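ParM protein (Staphylococcus aureus, PDB 3JS6) probably assembles into actin-like filaments that drive the segregation of plasmid DNA to daughter cells. Local coordinates at residues D50-I55 with I100-R105; I159-M164 with D199-M204; G184-L189 with S290-I295. All blocks are in the same frame, centred on the assembly; numbering follows the deposited sequence.

Contact 1: residues D50-I55 with I100-R105; sequences DVSEFI and IGLLAR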
loop_
_atom_site.group_PDB
_atom_site.type_symbol
_atom_site.label_atom_id
_atom_site.label_comp_id
_atom_site.label_asym_id
_atom_site.label_seq_id
_atom_site.Cartn_x
_atom_site.Cartn_y
_atom_site.Cartn_z
ATOM N N ASP A 50 -12.476 -5.618 -15.654
ATOM C CA ASP A 50 -12.145 -4.648 -14.616
ATOM C C ASP A 50 -10.843 -3.958 -15.001
ATOM O O ASP A 50 -9.766 -4.239 -14.441
ATOM C CB ASP A 50 -12.003 -5.349 -13.262
ATOM C CG ASP A 50 -11.835 -4.360 -12.115
ATOM O OD1 ASP A 50 -12.034 -3.146 -12.363
ATOM O OD2 ASP A 50 -11.516 -4.791 -10.979
ATOM N N VAL A 51 -10.939 -3.096 -16.007
ATOM C CA VAL A 51 -9.784 -2.352 -16.496
ATOM C C VAL A 51 -10.321 -1.092 -17.174
ATOM O O VAL A 51 -11.393 -1.119 -17.774
ATOM C CB VAL A 51 -8.948 -3.216 -17.494
ATOM C CG1 VAL A 51 -9.774 -3.554 -18.723
ATOM C CG2 VAL A 51 -7.674 -2.470 -17.909
ATOM N N SER A 52 -9.590 0.012 -17.064
ATOM C CA SER A 52 -10.019 1.270 -17.665
ATOM C C SER A 52 -8.990 1.880 -18.607
ATOM O O SER A 52 -7.820 1.507 -18.603
ATOM C CB SER A 52 -10.356 2.288 -16.568
ATOM O OG SER A 52 -11.454 1.858 -15.795
ATOM N N GLU A 53 -9.452 2.819 -19.420
ATOM C CA GLU A 53 -8.602 3.517 -20.375
ATOM C C GLU A 53 -8.401 4.919 -19.872
ATOM O O GLU A 53 -9.369 5.568 -19.454
ATOM C CB GLU A 53 -9.257 3.564 -21.755
ATOM C CG GLU A 53 -9.557 2.202 -22.331
ATOM C CD GLU A 53 -10.146 2.287 -23.730
ATOM O OE1 GLU A 53 -10.796 3.312 -24.052
ATOM O OE2 GLU A 53 -9.965 1.324 -24.504
ATOM N N PHE A 54 -7.150 5.381 -19.910
ATOM C CA PHE A 54 -6.802 6.715 -19.432
ATOM C C PHE A 54 -6.091 7.566 -20.483
ATOM O O PHE A 54 -5.089 7.134 -21.071
ATOM C CB PHE A 54 -5.880 6.620 -18.205
ATOM C CG PHE A 54 -6.472 5.856 -17.059
ATOM C CD1 PHE A 54 -6.545 4.463 -17.081
ATOM C CD2 PHE A 54 -6.993 6.535 -15.966
ATOM C CE1 PHE A 54 -7.136 3.772 -16.020
ATOM C CE2 PHE A 54 -7.583 5.846 -14.912
ATOM C CZ PHE A 54 -7.651 4.465 -14.942
ATOM N N ILE A 55 -6.620 8.768 -20.714
ATOM C CA ILE A 55 -5.990 9.725 -21.634
ATOM C C ILE A 55 -5.643 10.922 -20.763
ATOM O O ILE A 55 -6.529 11.537 -20.138
ATOM C CB ILE A 55 -6.927 10.146 -22.768
ATOM C CG1 ILE A 55 -7.168 8.953 -23.696
ATOM C CG2 ILE A 55 -6.302 11.289 -23.564
ATOM C CD1 ILE A 55 -8.177 9.250 -24.799
ATOM N N ILE A 100 -4.619 8.302 -9.693
ATOM C CA ILE A 100 -5.337 9.520 -9.352
ATOM C C ILE A 100 -6.622 9.547 -10.181
ATOM O O ILE A 100 -7.704 9.850 -9.672
ATOM C CB ILE A 100 -4.465 10.762 -9.637
ATOM C CG1 ILE A 100 -3.397 10.874 -8.532
ATOM C CG2 ILE A 100 -5.352 12.009 -9.742
ATOM C CD1 ILE A 100 -2.367 11.976 -8.741
ATOM N N GLY A 101 -6.512 9.192 -11.460
ATOM C CA GLY A 101 -7.682 9.185 -12.320
ATOM C C GLY A 101 -8.797 8.254 -11.860
ATOM O O GLY A 101 -9.982 8.607 -11.947
ATOM N N LEU A 102 -8.436 7.067 -11.374
ATOM C CA LEU A 102 -9.433 6.097 -10.905
ATOM C C LEU A 102 -10.203 6.668 -9.721
ATOM O O LEU A 102 -11.405 6.461 -9.597
ATOM C CB LEU A 102 -8.788 4.780 -10.453
ATOM C CG LEU A 102 -8.739 3.558 -11.371
ATOM C CD1 LEU A 102 -8.263 2.359 -10.518
ATOM C CD2 LEU A 102 -10.122 3.261 -12.003
ATOM N N LEU A 103 -9.497 7.351 -8.829
ATOM C CA LEU A 103 -10.172 7.945 -7.692
ATOM C C LEU A 103 -11.048 9.115 -8.163
ATOM O O LEU A 103 -12.185 9.262 -7.690
ATOM C CB LEU A 103 -9.176 8.399 -6.627
ATOM C CG LEU A 103 -8.337 7.281 -5.954
ATOM C CD1 LEU A 103 -7.501 7.877 -4.812
ATOM C CD2 LEU A 103 -9.243 6.166 -5.400
ATOM N N ALA A 104 -10.551 9.902 -9.122
ATOM C CA ALA A 104 -11.313 11.042 -9.643
ATOM C C ALA A 104 -12.617 10.587 -10.284
ATOM O O ALA A 104 -13.648 11.259 -10.173
ATOM C CB ALA A 104 -10.464 11.856 -10.674
ATOM N N ARG A 105 -12.585 9.430 -10.935
ATOM C CA ARG A 105 -13.771 8.923 -11.593
ATOM C C ARG A 105 -14.890 8.626 -10.583
ATOM O O ARG A 105 -16.054 8.538 -10.954
ATOM C CB ARG A 105 -13.442 7.656 -12.389
ATOM C CG ARG A 105 -14.519 7.279 -13.416
ATOM C CD ARG A 105 -15.249 6.017 -12.981
ATOM N NE ARG A 105 -14.333 4.881 -12.861
ATOM C CZ ARG A 105 -13.914 4.145 -13.885
ATOM N NH1 ARG A 105 -13.073 3.138 -13.677
ATOM N NH2 ARG A 105 -14.354 4.396 -15.115
#
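Phe54 of strand 52-55 reaches across to Gly101 and Leu102 of helix 100-104, and in the other direction Arg105 comes back to bond with Ser52 on the strand. Phe54 leaves its strand with CB pointing at the helix. Its first torsion (chi1 -58°) sets CG beside the backbone N, anti to the carbonyl carbon, and the ring is carried toward Gly101 and Leu102, where two of its far atoms touch. Phe54 CE2 lies 3.8 Å from Leu102 N and 4.1 Å from Gly101 C, and both helix atoms sit at the ring edge, near its plane. Gly101 has no side chain, so the ring edge meets bare backbone. Phe54 CZ, the tip, meets the leucine side chain instead, 3.8 Å from Leu102 CG and 4.0 Å from Leu102 CD2. The two side chains cross at about a right angle.

The polar part of the contact is one bond. Arg105 NH1 donates to Ser52 OG over 3.0 Å, with an N-H...O angle of 157° and the hydroxyl oxygen close to the guanidinium plane. The arginine chain bends at both chi2 and chi3 on the way. Ser52 OG also bonds to Asp146 OD1, and Arg105 NH2 makes a salt bridge to that same carboxylate oxygen, so serine, arginine and aspartate form a closed polar triangle beside the apolar ring.

Strand and helix axes are 10.0 Å apart at closest approach and run at 109° to each other, with the helix packed on one face of the sheet. Strand 52-56 lies between strands 64-66 and 141-145: Phe54 touches Leu64 and Phe66 on one and Ile145 on the other, while Leu102 packs on Phe66 and on Phe25 and Ile27 of strand 23-33.

Contact 2: residues I159-M164 with D199-M204; sequences IVAQPM and DTYQNM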
loop_
_atom_site.group_PDB
_atom_site.type_symbol
_atom_site.label_atom_id
_atom_site.label_comp_id
_atom_site.label_asym_id
_atom_site.label_seq_id
_atom_site.Cartn_x
_atom_site.Cartn_y
_atom_site.Cartn_z
ATOM N N ILE A 159 2.770 13.770 2.772
ATOM C CA ILE A 159 3.494 12.511 2.661
ATOM C C ILE A 159 4.158 12.078 3.971
ATOM O O ILE A 159 4.869 12.862 4.595
ATOM C CB ILE A 159 4.617 12.621 1.622
ATOM C CG1 ILE A 159 4.050 12.982 0.248
ATOM C CG2 ILE A 159 5.385 11.322 1.586
ATOM C CD1 ILE A 159 5.067 13.572 -0.665
ATOM N N VAL A 160 3.934 10.840 4.401
ATOM C CA VAL A 160 4.616 10.384 5.604
ATOM C C VAL A 160 5.349 9.074 5.333
ATOM O O VAL A 160 5.285 8.540 4.220
ATOM C CB VAL A 160 3.633 10.171 6.779
ATOM C CG1 VAL A 160 2.962 11.494 7.125
ATOM C CG2 VAL A 160 2.615 9.100 6.440
ATOM N N ALA A 161 6.063 8.569 6.337
ATOM C CA ALA A 161 6.753 7.275 6.200
ATOM C C ALA A 161 5.662 6.201 6.172
ATOM O O ALA A 161 4.701 6.269 6.937
ATOM C CB ALA A 161 7.694 7.048 7.388
ATOM N N GLN A 162 5.804 5.195 5.320
ATOM C CA GLN A 162 4.763 4.172 5.185
ATOM C C GLN A 162 4.244 3.502 6.448
ATOM O O GLN A 162 3.026 3.332 6.606
ATOM C CB GLN A 162 5.207 3.097 4.198
ATOM C CG GLN A 162 5.892 3.660 2.995
ATOM C CD GLN A 162 5.988 2.661 1.872
ATOM O OE1 GLN A 162 6.340 1.491 2.083
ATOM N NE2 GLN A 162 5.680 3.115 0.663
ATOM N N PRO A 163 5.150 3.088 7.357
ATOM C CA PRO A 163 4.678 2.439 8.586
ATOM C C PRO A 163 3.779 3.364 9.395
ATOM O O PRO A 163 2.990 2.893 10.209
ATOM C CB PRO A 163 5.975 2.103 9.342
ATOM C CG PRO A 163 6.996 1.974 8.246
ATOM C CD PRO A 163 6.624 3.119 7.306
HETATM N N MSE A 164 3.905 4.677 9.181
HETATM C CA MSE A 164 3.084 5.637 9.933
HETATM C C MSE A 164 1.604 5.548 9.564
HETATM O O MSE A 164 0.730 5.797 10.398
HETATM C CB MSE A 164 3.560 7.073 9.704
HETATM C CG MSE A 164 4.000 7.804 10.968
HETATM SE SE MSE A 164 2.793 7.679 12.517
HETATM C CE MSE A 164 3.935 8.625 13.780
ATOM N N ASP A 199 9.369 -1.839 12.297
ATOM C CA ASP A 199 9.617 -0.415 12.441
ATOM C C ASP A 199 9.117 -0.041 13.816
ATOM O O ASP A 199 7.944 -0.252 14.145
ATOM C CB ASP A 199 8.855 0.387 11.373
ATOM C CG ASP A 199 9.548 0.348 10.031
ATOM O OD1 ASP A 199 10.600 0.989 9.885
ATOM O OD2 ASP A 199 9.060 -0.350 9.125
ATOM N N THR A 200 10.008 0.524 14.613
ATOM C CA THR A 200 9.680 0.900 15.980
ATOM C C THR A 200 9.578 2.405 16.168
ATOM O O THR A 200 10.380 3.172 15.643
ATOM C CB THR A 200 10.712 0.284 16.927
ATOM O OG1 THR A 200 10.563 -1.145 16.886
ATOM C CG2 THR A 200 10.526 0.763 18.345
ATOM N N TYR A 201 8.559 2.809 16.908
ATOM C CA TYR A 201 8.278 4.209 17.170
ATOM C C TYR A 201 8.214 4.468 18.662
ATOM O O TYR A 201 7.668 3.669 19.415
ATOM C CB TYR A 201 6.928 4.590 16.528
ATOM C CG TYR A 201 6.981 4.775 15.028
ATOM C CD1 TYR A 201 7.161 3.695 14.161
ATOM C CD2 TYR A 201 6.913 6.052 14.478
ATOM C CE1 TYR A 201 7.276 3.893 12.773
ATOM C CE2 TYR A 201 7.026 6.262 13.114
ATOM C CZ TYR A 201 7.214 5.184 12.264
ATOM O OH TYR A 201 7.366 5.429 10.913
ATOM N N GLN A 202 8.766 5.593 19.085
ATOM C CA GLN A 202 8.736 5.982 20.488
ATOM C C GLN A 202 8.340 7.457 20.508
ATOM O O GLN A 202 8.973 8.300 19.848
ATOM C CB GLN A 202 10.110 5.794 21.132
ATOM C CG GLN A 202 10.209 6.348 22.559
ATOM C CD GLN A 202 9.719 5.376 23.617
ATOM O OE1 GLN A 202 10.314 4.323 23.822
ATOM N NE2 GLN A 202 8.631 5.731 24.296
ATOM N N ASN A 203 7.285 7.766 21.245
ATOM C CA ASN A 203 6.798 9.144 21.324
ATOM C C ASN A 203 6.651 9.700 19.920
ATOM O O ASN A 203 7.176 10.774 19.599
ATOM C CB ASN A 203 7.754 10.029 22.138
ATOM C CG ASN A 203 8.060 9.446 23.514
ATOM O OD1 ASN A 203 7.258 8.706 24.077
ATOM N ND2 ASN A 203 9.223 9.786 24.058
HETATM N N MSE A 204 5.979 8.920 19.078
HETATM C CA MSE A 204 5.683 9.291 17.704
HETATM C C MSE A 204 6.834 9.438 16.753
HETATM O O MSE A 204 6.637 9.908 15.634
HETATM C CB MSE A 204 4.876 10.585 17.675
HETATM C CG MSE A 204 3.528 10.460 18.351
HETATM SE SE MSE A 204 2.447 12.035 18.126
HETATM C CE MSE A 204 3.476 13.217 19.346
#
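Pro163 and Met164, in the first turn of helix 162-169, meet Asp199 and Tyr201 of strand 196-202 where the two halves of the actin-like fold come together. The chain passes straight from strand 148-161 into this helix, and Met164 N bonds back to Ala161 O across the junction. No hydrogen bond joins the two segments; they meet by packing alone.

Tyr201 is the central piece, its ring extending from the strand to the start of the helix. Tyr201 OH lies 3.9 Å from each of Ala161 CB, Pro163 CB and Met164 N. Further back, Tyr201 CE1 packs against that same proline carbon, while CE2 takes up Met164.

Met164 is a selenomethionine. Its chain bends at chi2 (-47°) and then runs on with CE anti to CB. Met164 CG and CE lie 4.0 and 3.9 Å from Tyr201 CE2. The selenium stands 5.2 Å from the centroid of the Tyr201 ring, 38° off the ring normal, an oblique Met-aromatic contact. The same methyl, Met164 CE, also lies 3.5 Å from Met204 O, in the turn that follows the strand.

At the other end, Pro163 CG sits against the carboxylate of Asp199, 3.2 Å from Asp199 OD2, and Pro163 CB lies 3.9 Å from Asp199 CB. Asp199 OD1 also forms a salt bridge with Arg206 NE. Ser122 touches both Ala161 and Pro163 from a nearby loop.

A helix that follows strand 148-161 of one sheet thus packs on strand 196-202 of the other, with a proline, an aromatic ring and a selenomethionine chain filling the join, an arrangement consistent with the connection between the two halves of an actin fold.

Contact 3: residues G184-L189 with S290-I295; sequences GKYSVL and SIDRII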
loop_
_atom_site.group_PDB
_atom_site.type_symbol
_atom_site.label_atom_id
_atom_site.label_comp_id
_atom_site.label_asym_id
_atom_site.label_seq_id
_atom_site.Cartn_x
_atom_site.Cartn_y
_atom_site.Cartn_z
ATOM N N GLY A 184 4.200 6.625 23.807
ATOM C CA GLY A 184 4.336 5.193 23.933
ATOM C C GLY A 184 5.333 4.624 22.966
ATOM O O GLY A 184 5.903 5.345 22.154
ATOM N N LYS A 185 5.558 3.319 23.071
ATOM C CA LYS A 185 6.487 2.612 22.198
ATOM C C LYS A 185 5.658 1.598 21.419
ATOM O O LYS A 185 4.931 0.781 22.006
ATOM C CB LYS A 185 7.554 1.913 23.028
ATOM C CG LYS A 185 8.653 1.274 22.219
ATOM C CD LYS A 185 9.837 0.960 23.120
ATOM C CE LYS A 185 10.889 0.138 22.409
ATOM N NZ LYS A 185 12.127 0.044 23.222
ATOM N N TYR A 186 5.745 1.671 20.098
ATOM C CA TYR A 186 4.955 0.786 19.249
ATOM C C TYR A 186 5.800 0.250 18.143
ATOM O O TYR A 186 6.706 0.932 17.673
ATOM C CB TYR A 186 3.799 1.549 18.596
ATOM C CG TYR A 186 2.785 2.073 19.569
ATOM C CD1 TYR A 186 3.090 3.138 20.403
ATOM C CD2 TYR A 186 1.534 1.467 19.693
ATOM C CE1 TYR A 186 2.167 3.592 21.351
ATOM C CE2 TYR A 186 0.609 1.908 20.634
ATOM C CZ TYR A 186 0.935 2.971 21.457
ATOM O OH TYR A 186 0.037 3.425 22.389
ATOM N N SER A 187 5.479 -0.954 17.688
ATOM C CA SER A 187 6.229 -1.513 16.591
ATOM C C SER A 187 5.256 -1.998 15.553
ATOM O O SER A 187 4.139 -2.422 15.863
ATOM C CB SER A 187 7.123 -2.665 17.062
ATOM O OG SER A 187 8.163 -2.193 17.906
ATOM N N VAL A 188 5.664 -1.867 14.312
ATOM C CA VAL A 188 4.858 -2.338 13.202
ATOM C C VAL A 188 5.628 -3.535 12.670
ATOM O O VAL A 188 6.775 -3.380 12.240
ATOM C CB VAL A 188 4.751 -1.298 12.083
ATOM C CG1 VAL A 188 3.952 -1.902 10.887
ATOM C CG2 VAL A 188 4.071 -0.041 12.614
ATOM N N LEU A 189 4.999 -4.708 12.736
ATOM C CA LEU A 189 5.566 -5.982 12.286
ATOM C C LEU A 189 4.877 -6.341 10.964
ATOM O O LEU A 189 3.745 -6.840 10.940
ATOM C CB LEU A 189 5.310 -7.059 13.370
ATOM C CG LEU A 189 5.562 -8.524 12.981
ATOM C CD1 LEU A 189 7.004 -8.681 12.524
ATOM C CD2 LEU A 189 5.263 -9.454 14.165
ATOM N N SER A 290 8.067 -3.603 27.559
ATOM C CA SER A 290 8.270 -2.171 27.415
ATOM C C SER A 290 7.540 -1.704 26.147
ATOM O O SER A 290 7.457 -0.517 25.855
ATOM C CB SER A 290 9.763 -1.857 27.287
ATOM O OG SER A 290 10.313 -2.423 26.106
ATOM N N ILE A 291 7.009 -2.650 25.390
ATOM C CA ILE A 291 6.306 -2.306 24.164
ATOM C C ILE A 291 4.804 -2.197 24.427
ATOM O O ILE A 291 4.207 -3.087 25.016
ATOM C CB ILE A 291 6.606 -3.354 23.096
ATOM C CG1 ILE A 291 8.127 -3.434 22.908
ATOM C CG2 ILE A 291 5.944 -2.973 21.774
ATOM C CD1 ILE A 291 8.607 -4.680 22.156
ATOM N N ASP A 292 4.193 -1.096 24.002
ATOM C CA ASP A 292 2.759 -0.908 24.228
ATOM C C ASP A 292 1.890 -1.673 23.244
ATOM O O ASP A 292 0.787 -2.085 23.580
ATOM C CB ASP A 292 2.417 0.578 24.192
ATOM C CG ASP A 292 3.197 1.364 25.227
ATOM O OD1 ASP A 292 3.271 0.885 26.377
ATOM O OD2 ASP A 292 3.735 2.448 24.901
ATOM N N ARG A 293 2.380 -1.857 22.025
ATOM C CA ARG A 293 1.614 -2.599 21.019
ATOM C C ARG A 293 2.503 -2.922 19.828
ATOM O O ARG A 293 3.425 -2.183 19.493
ATOM C CB ARG A 293 0.421 -1.762 20.521
ATOM C CG ARG A 293 -0.799 -2.549 19.986
ATOM C CD ARG A 293 -1.559 -3.258 21.138
ATOM N NE ARG A 293 -1.944 -2.326 22.205
ATOM C CZ ARG A 293 -2.981 -1.489 22.152
ATOM N NH1 ARG A 293 -3.775 -1.460 21.087
ATOM N NH2 ARG A 293 -3.206 -0.648 23.155
ATOM N N ILE A 294 2.223 -4.041 19.199
ATOM C CA ILE A 294 2.926 -4.443 18.005
ATOM C C ILE A 294 1.785 -4.683 17.042
ATOM O O ILE A 294 0.930 -5.555 17.272
ATOM C CB ILE A 294 3.717 -5.759 18.222
ATOM C CG1 ILE A 294 4.863 -5.528 19.214
ATOM C CG2 ILE A 294 4.211 -6.264 16.902
ATOM C CD1 ILE A 294 5.530 -6.830 19.706
ATOM N N ILE A 295 1.738 -3.892 15.981
ATOM C CA ILE A 295 0.693 -4.022 14.982
ATOM C C ILE A 295 1.234 -5.019 13.968
ATOM O O ILE A 295 2.355 -4.864 13.455
ATOM C CB ILE A 295 0.419 -2.646 14.300
ATOM C CG1 ILE A 295 -0.317 -1.707 15.266
ATOM C CG2 ILE A 295 -0.473 -2.807 13.112
ATOM C CD1 ILE A 295 0.528 -0.962 16.193
#
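Five hydrogen bonds tie residues 184-189 to 290-295. Asp292 makes two of them with Lys185: its OD2 accepts from Lys185 N at 2.7 Å, on the anti side and 35° out of the carboxylate plane, and its backbone N gives to Lys185 O. Beyond these two bonds the strands run parallel. Ser187 is held through both backbone groups, N to Arg293 O and O to Ile295 N (2.8 Å), and Leu189 N closes the series on Ile295 O at 2.7 Å, nearly straight at 168°.

Asp292 CB lies over one face of the Tyr186 ring, offset toward the rim and 4.2 Å from the centroid, a CH-pi contact. Arg293 CB comes within 3.5 Å of Tyr186 CD2; the two side chains lie side by side, and the guanidinium goes on to a salt bridge with Glu317. On the sheet face that carries Ser187 and Ile294, Leu189 CB meets Ile294 CG2 at 3.8 Å.

These are the neighbouring strands 185-191 and 293-297 of a five-stranded mixed sheet, flanked by 196-202 and 316-317. Helix 263-284 packs through Phe281 on Ser187 and Ile294, helix 162-169 through Leu167 on Tyr186, Val188 and Ile295.

Overall arrangement
Contacts 2 and 3 belong together. Their centres are about 11 Å apart, and strands 185-191 and 196-202 are neighbours in one sheet, joined by probable backbone hydrogen bonds from Tyr201 N to Tyr186 O (2.7 Å) and from Val188 N to Asp199 O. Helix 162-169 also spans them: its first turn makes contact 2, and its residues Thr166 and Leu167 pack on side chains of contact 3. Contact 1 lies across the chain's centre, about 31 Å from contact 2 and 37 Å from contact 3 between centres. It shares a sheet with contact 2, whose strand 148-161 leads from the half holding contact 1 to the junction. No nucleotide is bound in this apo structure.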